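Side-chain contacts in phycocyanobilin lyase subunit alpha (Nostoc sp. PCC 7120, PDB 5N3U), which is probably required, together with its partner subunit CpcF, for attaching the bilin chromophore to the phycocyanin alpha chain, the cpcA gene product: residues 32-37 against 61-66; 53-58 against 75-80. All blocks are in the same frame, centred on the assembly; numbering follows the deposited sequence.

Polarity follows depth in this pair of contacts from an all-helical HEAT-like repeat protein. Interaction 1, partly buried, ties helix 31-43 to the loop between helices 49-58 and 72-83 through one salt bridge and a shared water. Interaction 2 is wholly buried and presses helix 49-58 against helix 72-83 through leucine and alanine alone. The segments alternate along the chain, so the loop held in interaction 1 is the connection between the two helices packed in interaction 2. Their centres lie about 10 Å apart, and a probable hydrogen bond from Asn76 ND2 to Tyr35 O, 3.1 Å long, joins the two directly.

Interaction 1: residues 32-37 against 61-66; sequences SLRYYA and DEADRT
Arg34 reaches from its helix to the carboxylate of Asp61, and the pair shows how a long side chain can tie a helix to a loop. Its chain is extended from CG to NE, which carries the guanidinium well clear of the helix. Arg34 NH1 forms a salt bridge with Asp61 OD1 at 3.2 Å; the oxygen lies at the guanidinium edge, in its plane, while the two flat groups are turned 67° apart. Only NH1 and OD1 meet, a single-pronged pairing, and a water supplies a second link, accepting from Arg34 NH1 and donating weakly to Asp61 OD2. Ala63 CB sits obliquely to the guanidinium, 3.6 Å from Arg34 NH1. The carboxylate also organises its own loop in an Asx motif: Asp64 N meets Asp61 OD2 from the syn side, 21° out of the carboxylate plane, at 3.0 Å, and Ala63 N donates weakly to OD1. Replacing Asp61 with an alanine is likely to leave Arg34 NH1 without its charged mate and the turn's amides without their acceptor. Arg34 NE is held separately by Ser28 O. Asp61 O accepts from Arg74 NE and its side chain touches Leu73, so the loop linking helices 49-58 and 72-83 is fastened to helix 72-83 as well as to helix 31-43.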
ATOM      1  N   SER A  32     -17.643 -10.510 -13.552  1.00 27.21           N
ATOM      2  CA  SER A  32     -16.536  -9.797 -12.920  1.00 31.02           C
ATOM      3  C   SER A  32     -16.825  -9.460 -11.480  1.00 26.42           C
ATOM      4  O   SER A  32     -15.955  -9.467 -10.633  1.00 26.97           O
ATOM      5  CB  SER A  32     -16.188  -8.550 -13.701  1.00 31.84           C
ATOM      6  OG  SER A  32     -15.504  -8.958 -14.853  1.00 31.08           O
ATOM      7  N   LEU A  33     -18.068  -9.116 -11.220  1.00 25.65           N
ATOM      8  CA  LEU A  33     -18.529  -8.781  -9.926  1.00 27.55           C
ATOM      9  C   LEU A  33     -18.558 -10.016  -9.029  1.00 24.73           C
ATOM     10  O   LEU A  33     -18.170  -9.925  -7.851  1.00 23.56           O
ATOM     11  CB  LEU A  33     -19.904  -8.116 -10.032  1.00 31.82           C
ATOM     12  CG  LEU A  33     -20.491  -7.562  -8.731  1.00 36.17           C
ATOM     13  CD1 LEU A  33     -19.626  -6.491  -8.096  1.00 41.91           C
ATOM     14  CD2 LEU A  33     -21.910  -6.992  -8.942  1.00 38.54           C
ATOM     15  N   ARG A  34     -18.990 -11.159  -9.557  1.00 23.64           N
ATOM     16  CA  ARG A  34     -18.857 -12.396  -8.771  1.00 25.39           C
ATOM     17  C   ARG A  34     -17.361 -12.637  -8.390  1.00 23.16           C
ATOM     18  O   ARG A  34     -17.052 -13.026  -7.270  1.00 22.86           O
ATOM     19  CB  ARG A  34     -19.240 -13.614  -9.618  1.00 29.85           C
ATOM     20  CG  ARG A  34     -20.654 -13.601 -10.107  1.00 32.24           C
ATOM     21  CD  ARG A  34     -20.875 -14.913 -10.842  1.00 36.20           C
ATOM     22  NE  ARG A  34     -22.297 -15.061 -11.109  1.00 38.72           N
ATOM     23  CZ  ARG A  34     -22.889 -16.189 -11.503  1.00 44.92           C
ATOM     24  NH1 ARG A  34     -22.199 -17.327 -11.670  1.00 38.46           N
ATOM     25  NH2 ARG A  34     -24.209 -16.164 -11.710  1.00 45.24           N
ATOM     26  N   TYR A  35     -16.483 -12.500  -9.376  1.00 19.91           N
ATOM     27  CA  TYR A  35     -15.034 -12.744  -9.177  1.00 19.87           C
ATOM     28  C   TYR A  35     -14.505 -11.832  -8.083  1.00 19.49           C
ATOM     29  O   TYR A  35     -13.807 -12.253  -7.214  1.00 20.35           O
ATOM     30  CB  TYR A  35     -14.325 -12.553 -10.518  1.00 20.35           C
ATOM     31  CG  TYR A  35     -12.859 -12.795 -10.555  1.00 24.82           C
ATOM     32  CD1 TYR A  35     -12.364 -14.074 -10.776  1.00 30.63           C
ATOM     33  CD2 TYR A  35     -11.928 -11.752 -10.380  1.00 30.94           C
ATOM     34  CE1 TYR A  35     -11.002 -14.322 -10.816  1.00 35.68           C
ATOM     35  CE2 TYR A  35     -10.531 -11.993 -10.468  1.00 33.31           C
ATOM     36  CZ  TYR A  35     -10.096 -13.258 -10.690  1.00 35.02           C
ATOM     37  OH  TYR A  35      -8.766 -13.583 -10.722  1.00 43.69           O
ATOM     38  N   TYR A  36     -14.855 -10.564  -8.142  1.00 20.93           N
ATOM     39  CA  TYR A  36     -14.391  -9.587  -7.210  1.00 20.41           C
ATOM     40  C   TYR A  36     -14.934  -9.901  -5.840  1.00 21.57           C
ATOM     41  O   TYR A  36     -14.224  -9.901  -4.831  1.00 17.90           O
ATOM     42  CB  TYR A  36     -14.790  -8.181  -7.696  1.00 22.23           C
ATOM     43  CG  TYR A  36     -14.255  -7.146  -6.753  1.00 22.91           C
ATOM     44  CD1 TYR A  36     -14.979  -6.769  -5.670  1.00 26.56           C
ATOM     45  CD2 TYR A  36     -12.993  -6.593  -6.946  1.00 25.24           C
ATOM     46  CE1 TYR A  36     -14.523  -5.874  -4.779  1.00 28.25           C
ATOM     47  CE2 TYR A  36     -12.485  -5.662  -6.060  1.00 29.06           C
ATOM     48  CZ  TYR A  36     -13.284  -5.304  -4.987  1.00 33.50           C
ATOM     49  OH  TYR A  36     -12.854  -4.437  -4.102  1.00 31.01           O
ATOM     50  N   ALA A  37     -16.198 -10.265  -5.787  1.00 22.43           N
ATOM     51  CA  ALA A  37     -16.811 -10.534  -4.494  1.00 21.69           C
ATOM     52  C   ALA A  37     -16.214 -11.712  -3.770  1.00 17.58           C
ATOM     53  O   ALA A  37     -16.026 -11.674  -2.593  1.00 20.99           O
ATOM     54  CB  ALA A  37     -18.317 -10.745  -4.687  1.00 26.22           C
ATOM     55  N   ASP A  61     -19.150 -23.543  -9.967  1.00 32.73           N
ATOM     56  CA  ASP A  61     -19.461 -22.618 -11.049  1.00 28.90           C
ATOM     57  C   ASP A  61     -19.171 -23.156 -12.412  1.00 29.95           C
ATOM     58  O   ASP A  61     -18.077 -23.699 -12.718  1.00 28.32           O
ATOM     59  CB  ASP A  61     -18.693 -21.300 -10.888  1.00 29.65           C
ATOM     60  CG  ASP A  61     -19.094 -20.263 -11.928  1.00 30.36           C
ATOM     61  OD1 ASP A  61     -20.331 -19.912 -11.962  1.00 31.00           O
ATOM     62  OD2 ASP A  61     -18.227 -19.840 -12.738  1.00 24.73           O
ATOM     63  N   GLU A  62     -20.130 -22.934 -13.299  1.00 29.17           N
ATOM     64  CA  GLU A  62     -19.916 -23.159 -14.729  1.00 27.63           C
ATOM     65  C   GLU A  62     -20.021 -21.905 -15.616  1.00 27.69           C
ATOM     66  O   GLU A  62     -19.659 -22.019 -16.765  1.00 35.08           O
ATOM     67  CB  GLU A  62     -20.947 -24.178 -15.280  1.00 34.40           C
ATOM     68  CG  GLU A  62     -20.950 -25.471 -14.497  1.00 36.79           C
ATOM     69  CD  GLU A  62     -19.825 -26.408 -14.915  1.00 41.96           C
ATOM     70  OE1 GLU A  62     -18.971 -26.059 -15.782  1.00 47.86           O
ATOM     71  OE2 GLU A  62     -19.790 -27.538 -14.388  1.00 52.09           O
ATOM     72  N   ALA A  63     -20.523 -20.789 -15.121  1.00 30.73           N
ATOM     73  CA  ALA A  63     -20.759 -19.516 -15.906  1.00 31.29           C
ATOM     74  C   ALA A  63     -19.479 -18.869 -16.409  1.00 38.46           C
ATOM     75  O   ALA A  63     -19.389 -18.376 -17.577  1.00 30.89           O
ATOM     76  CB  ALA A  63     -21.482 -18.536 -15.034  1.00 38.52           C
ATOM     77  N   ASP A  64     -18.439 -18.929 -15.572  1.00 33.20           N
ATOM     78  CA  ASP A  64     -17.176 -18.171 -15.891  1.00 35.54           C
ATOM     79  C   ASP A  64     -16.081 -19.147 -16.312  1.00 28.53           C
ATOM     80  O   ASP A  64     -15.660 -20.057 -15.485  1.00 29.54           O
ATOM     81  CB  ASP A  64     -16.740 -17.350 -14.652  1.00 36.03           C
ATOM     82  CG  ASP A  64     -15.677 -16.255 -14.970  1.00 39.90           C
ATOM     83  OD1 ASP A  64     -15.205 -16.233 -16.123  1.00 34.25           O
ATOM     84  OD2 ASP A  64     -15.363 -15.396 -14.072  1.00 38.76           O
ATOM     85  N   ARG A  65     -15.619 -18.989 -17.552  1.00 25.69           N
ATOM     86  CA  ARG A  65     -14.538 -19.776 -18.100  1.00 27.96           C
ATOM     87  C   ARG A  65     -13.516 -18.870 -18.751  1.00 33.38           C
ATOM     88  O   ARG A  65     -13.889 -17.840 -19.312  1.00 37.53           O
ATOM     89  CB  ARG A  65     -15.022 -20.763 -19.130  1.00 29.83           C
ATOM     90  CG  ARG A  65     -16.124 -21.699 -18.682  1.00 33.38           C
ATOM     91  CD  ARG A  65     -15.675 -22.623 -17.507  1.00 30.66           C
ATOM     92  NE  ARG A  65     -14.651 -23.576 -17.852  1.00 28.55           N
ATOM     93  CZ  ARG A  65     -14.884 -24.785 -18.378  1.00 34.21           C
ATOM     94  NH1 ARG A  65     -16.140 -25.190 -18.679  1.00 33.47           N
ATOM     95  NH2 ARG A  65     -13.860 -25.607 -18.585  1.00 37.67           N
ATOM     96  N   THR A  66     -12.261 -19.298 -18.769  1.00 26.82           N
ATOM     97  CA  THR A  66     -11.186 -18.549 -19.407  1.00 29.11           C
ATOM     98  C   THR A  66     -10.366 -19.468 -20.301  1.00 27.29           C
ATOM     99  O   THR A  66     -10.784 -20.574 -20.593  1.00 28.59           O
ATOM    100  CB  THR A  66     -10.331 -17.826 -18.283  1.00 32.39           C
ATOM    101  OG1 THR A  66      -9.426 -16.840 -18.845  1.00 33.30           O
ATOM    102  CG2 THR A  66      -9.456 -18.844 -17.495  1.00 27.83           C
TER
HETATM  103  O   HOH W   1     -19.266 -17.016 -12.525  1.00 31.94           O

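Interaction 2: residues 53-58 against 75-80; sequences DALIAA and RNAARA
Leu55 and Ala77 stand at the centre of a close helix-helix contact, a worked example of how alanine lets two backbones draw together. The apolar contacts come first. Leu55 CG lies anti to its carbonyl carbon (chi1 -70°), and the two methyls of its fork take different partners: CD2 rests beside Ala77, 4.1 Å from its CB, whereas CD1 meets Ala80 CB at 4.0 Å. One leucine thus spans two alanines three residues apart on the facing helix. Farther along, Ala58 CB and Ala77 CB meet methyl to methyl at 3.9 Å. Ala77 is therefore touched by both Leu55 and Ala58.

A second kind of contact involves the backbone. Ala77 CB comes within 3.7 Å of Leu55 O, a van der Waals approach made possible by the small side chain. The CA atoms of Leu55 and Ala77 are just 5.4 Å apart, and the segment axes come within 8.6 Å at an angle of 140° between their directions, a broadly antiparallel pairing.

The polar side chains of segment 75-80 take no part in this contact. Arg79 NH1 donates to Asn76 OD1 in its own helix, roughly in line with the amide C=O, and Arg75 CB lies against one face of the Arg79 guanidinium, toward its rim. Arg75 itself forms salt bridges with Asp101 and with Asp96 of the beta subunit. Leu55 also touches Ala38 of helix 31-43 and Leu81, extending the apolar packing beyond the pair.

All four touching residues are buried and none carries a polar side chain, so the two helices, 49-58 and 72-83, are joined by shape and hydrophobic burial, while the guanidinium groups of Arg75 and Arg79 find their partners away from the interface.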
ATOM      1  N   ASP A  53     -20.978 -20.987   2.844  1.00 33.59           N
ATOM      2  CA  ASP A  53     -21.851 -21.763   1.972  1.00 29.46           C
ATOM      3  C   ASP A  53     -21.897 -21.266   0.546  1.00 25.91           C
ATOM      4  O   ASP A  53     -21.843 -22.023  -0.418  1.00 28.94           O
ATOM      5  CB  ASP A  53     -23.299 -21.729   2.514  1.00 37.63           C
ATOM      6  CG  ASP A  53     -23.455 -22.506   3.874  1.00 44.22           C
ATOM      7  OD1 ASP A  53     -22.491 -23.154   4.366  1.00 43.73           O
ATOM      8  OD2 ASP A  53     -24.542 -22.423   4.478  1.00 50.79           O
ATOM      9  N   ALA A  54     -22.002 -19.963   0.384  1.00 31.16           N
ATOM     10  CA  ALA A  54     -21.973 -19.358  -0.962  1.00 28.54           C
ATOM     11  C   ALA A  54     -20.671 -19.630  -1.729  1.00 25.25           C
ATOM     12  O   ALA A  54     -20.661 -19.890  -2.970  1.00 25.71           O
ATOM     13  CB  ALA A  54     -22.210 -17.858  -0.835  1.00 30.27           C
ATOM     14  N   LEU A  55     -19.571 -19.583  -1.008  1.00 26.75           N
ATOM     15  CA  LEU A  55     -18.285 -19.887  -1.680  1.00 24.46           C
ATOM     16  C   LEU A  55     -18.172 -21.351  -2.053  1.00 22.83           C
ATOM     17  O   LEU A  55     -17.667 -21.689  -3.141  1.00 24.45           O
ATOM     18  CB  LEU A  55     -17.127 -19.423  -0.823  1.00 22.03           C
ATOM     19  CG  LEU A  55     -16.984 -17.928  -0.727  1.00 23.46           C
ATOM     20  CD1 LEU A  55     -16.148 -17.555   0.459  1.00 22.21           C
ATOM     21  CD2 LEU A  55     -16.433 -17.317  -2.022  1.00 25.00           C
ATOM     22  N   ILE A  56     -18.667 -22.239  -1.190  1.00 21.24           N
ATOM     23  CA  ILE A  56     -18.721 -23.633  -1.516  1.00 20.94           C
ATOM     24  C   ILE A  56     -19.500 -23.873  -2.752  1.00 23.69           C
ATOM     25  O   ILE A  56     -19.055 -24.624  -3.611  1.00 24.61           O
ATOM     26  CB  ILE A  56     -19.243 -24.464  -0.327  1.00 22.85           C
ATOM     27  CG1 ILE A  56     -18.203 -24.402   0.777  1.00 24.39           C
ATOM     28  CG2 ILE A  56     -19.610 -25.924  -0.786  1.00 22.59           C
ATOM     29  CD1 ILE A  56     -18.603 -24.900   2.158  1.00 28.08           C
ATOM     30  N   ALA A  57     -20.659 -23.230  -2.893  1.00 25.26           N
ATOM     31  CA  ALA A  57     -21.442 -23.401  -4.100  1.00 26.49           C
ATOM     32  C   ALA A  57     -20.672 -22.930  -5.356  1.00 25.99           C
ATOM     33  O   ALA A  57     -20.701 -23.536  -6.409  1.00 26.15           O
ATOM     34  CB  ALA A  57     -22.745 -22.642  -3.949  1.00 27.29           C
ATOM     35  N   ALA A  58     -19.917 -21.853  -5.205  1.00 25.28           N
ATOM     36  CA  ALA A  58     -19.136 -21.305  -6.327  1.00 22.94           C
ATOM     37  C   ALA A  58     -17.994 -22.205  -6.735  1.00 23.11           C
ATOM     38  O   ALA A  58     -17.502 -22.095  -7.862  1.00 25.94           O
ATOM     39  CB  ALA A  58     -18.645 -19.956  -5.892  1.00 25.91           C
ATOM     40  N   ARG A  75     -11.433 -20.660  -8.907  1.00 17.74           N
ATOM     41  CA  ARG A  75     -10.140 -20.325  -8.339  1.00 16.68           C
ATOM     42  C   ARG A  75     -10.234 -19.359  -7.178  1.00 16.93           C
ATOM     43  O   ARG A  75      -9.697 -19.571  -6.133  1.00 17.72           O
ATOM     44  CB  ARG A  75      -9.241 -19.715  -9.441  1.00 19.25           C
ATOM     45  CG  ARG A  75      -8.976 -20.604 -10.609  1.00 19.31           C
ATOM     46  CD  ARG A  75      -8.332 -19.769 -11.743  1.00 22.22           C
ATOM     47  NE  ARG A  75      -8.073 -20.611 -12.929  1.00 21.91           N
ATOM     48  CZ  ARG A  75      -7.532 -20.150 -14.056  1.00 23.47           C
ATOM     49  NH1 ARG A  75      -7.205 -18.881 -14.136  1.00 25.40           N
ATOM     50  NH2 ARG A  75      -7.303 -20.951 -15.106  1.00 21.61           N
ATOM     51  N   ASN A  76     -10.943 -18.269  -7.338  1.00 17.89           N
ATOM     52  CA  ASN A  76     -11.056 -17.288  -6.304  1.00 19.81           C
ATOM     53  C   ASN A  76     -11.859 -17.751  -5.093  1.00 20.48           C
ATOM     54  O   ASN A  76     -11.515 -17.443  -3.984  1.00 19.01           O
ATOM     55  CB  ASN A  76     -11.748 -16.015  -6.859  1.00 21.16           C
ATOM     56  CG  ASN A  76     -10.748 -15.038  -7.406  1.00 24.56           C
ATOM     57  OD1 ASN A  76      -9.533 -15.382  -7.584  1.00 25.73           O
ATOM     58  ND2 ASN A  76     -11.204 -13.835  -7.645  1.00 25.60           N
ATOM     59  N   ALA A  77     -12.848 -18.565  -5.351  1.00 17.94           N
ATOM     60  CA  ALA A  77     -13.639 -19.191  -4.248  1.00 19.59           C
ATOM     61  C   ALA A  77     -12.819 -20.150  -3.453  1.00 17.62           C
ATOM     62  O   ALA A  77     -12.866 -20.144  -2.208  1.00 19.41           O
ATOM     63  CB  ALA A  77     -14.895 -19.872  -4.796  1.00 22.86           C
ATOM     64  N   ALA A  78     -12.095 -21.010  -4.136  1.00 18.32           N
ATOM     65  CA  ALA A  78     -11.179 -21.891  -3.466  1.00 20.49           C
ATOM     66  C   ALA A  78     -10.159 -21.172  -2.576  1.00 19.54           C
ATOM     67  O   ALA A  78      -9.944 -21.559  -1.455  1.00 20.73           O
ATOM     68  CB  ALA A  78     -10.494 -22.796  -4.460  1.00 20.41           C
ATOM     69  N   ARG A  79      -9.569 -20.112  -3.087  1.00 19.56           N
ATOM     70  CA  ARG A  79      -8.555 -19.320  -2.359  1.00 21.25           C
ATOM     71  C   ARG A  79      -9.204 -18.658  -1.157  1.00 22.80           C
ATOM     72  O   ARG A  79      -8.699 -18.725  -0.045  1.00 19.85           O
ATOM     73  CB  ARG A  79      -8.000 -18.209  -3.230  1.00 23.62           C
ATOM     74  CG  ARG A  79      -7.185 -18.585  -4.416  1.00 32.26           C
ATOM     75  CD  ARG A  79      -6.761 -17.409  -5.388  1.00 37.49           C
ATOM     76  NE  ARG A  79      -6.081 -17.983  -6.581  1.00 35.33           N
ATOM     77  CZ  ARG A  79      -6.320 -17.721  -7.863  1.00 42.83           C
ATOM     78  NH1 ARG A  79      -7.228 -16.818  -8.254  1.00 41.67           N
ATOM     79  NH2 ARG A  79      -5.583 -18.327  -8.795  1.00 44.56           N
ATOM     80  N   ALA A  80     -10.384 -18.080  -1.347  1.00 20.03           N
ATOM     81  CA  ALA A  80     -11.108 -17.454  -0.253  1.00 21.22           C
ATOM     82  C   ALA A  80     -11.413 -18.421   0.900  1.00 20.20           C
ATOM     83  O   ALA A  80     -11.185 -18.060   2.102  1.00 21.52           O
ATOM     84  CB  ALA A  80     -12.406 -16.838  -0.769  1.00 19.77           C
TER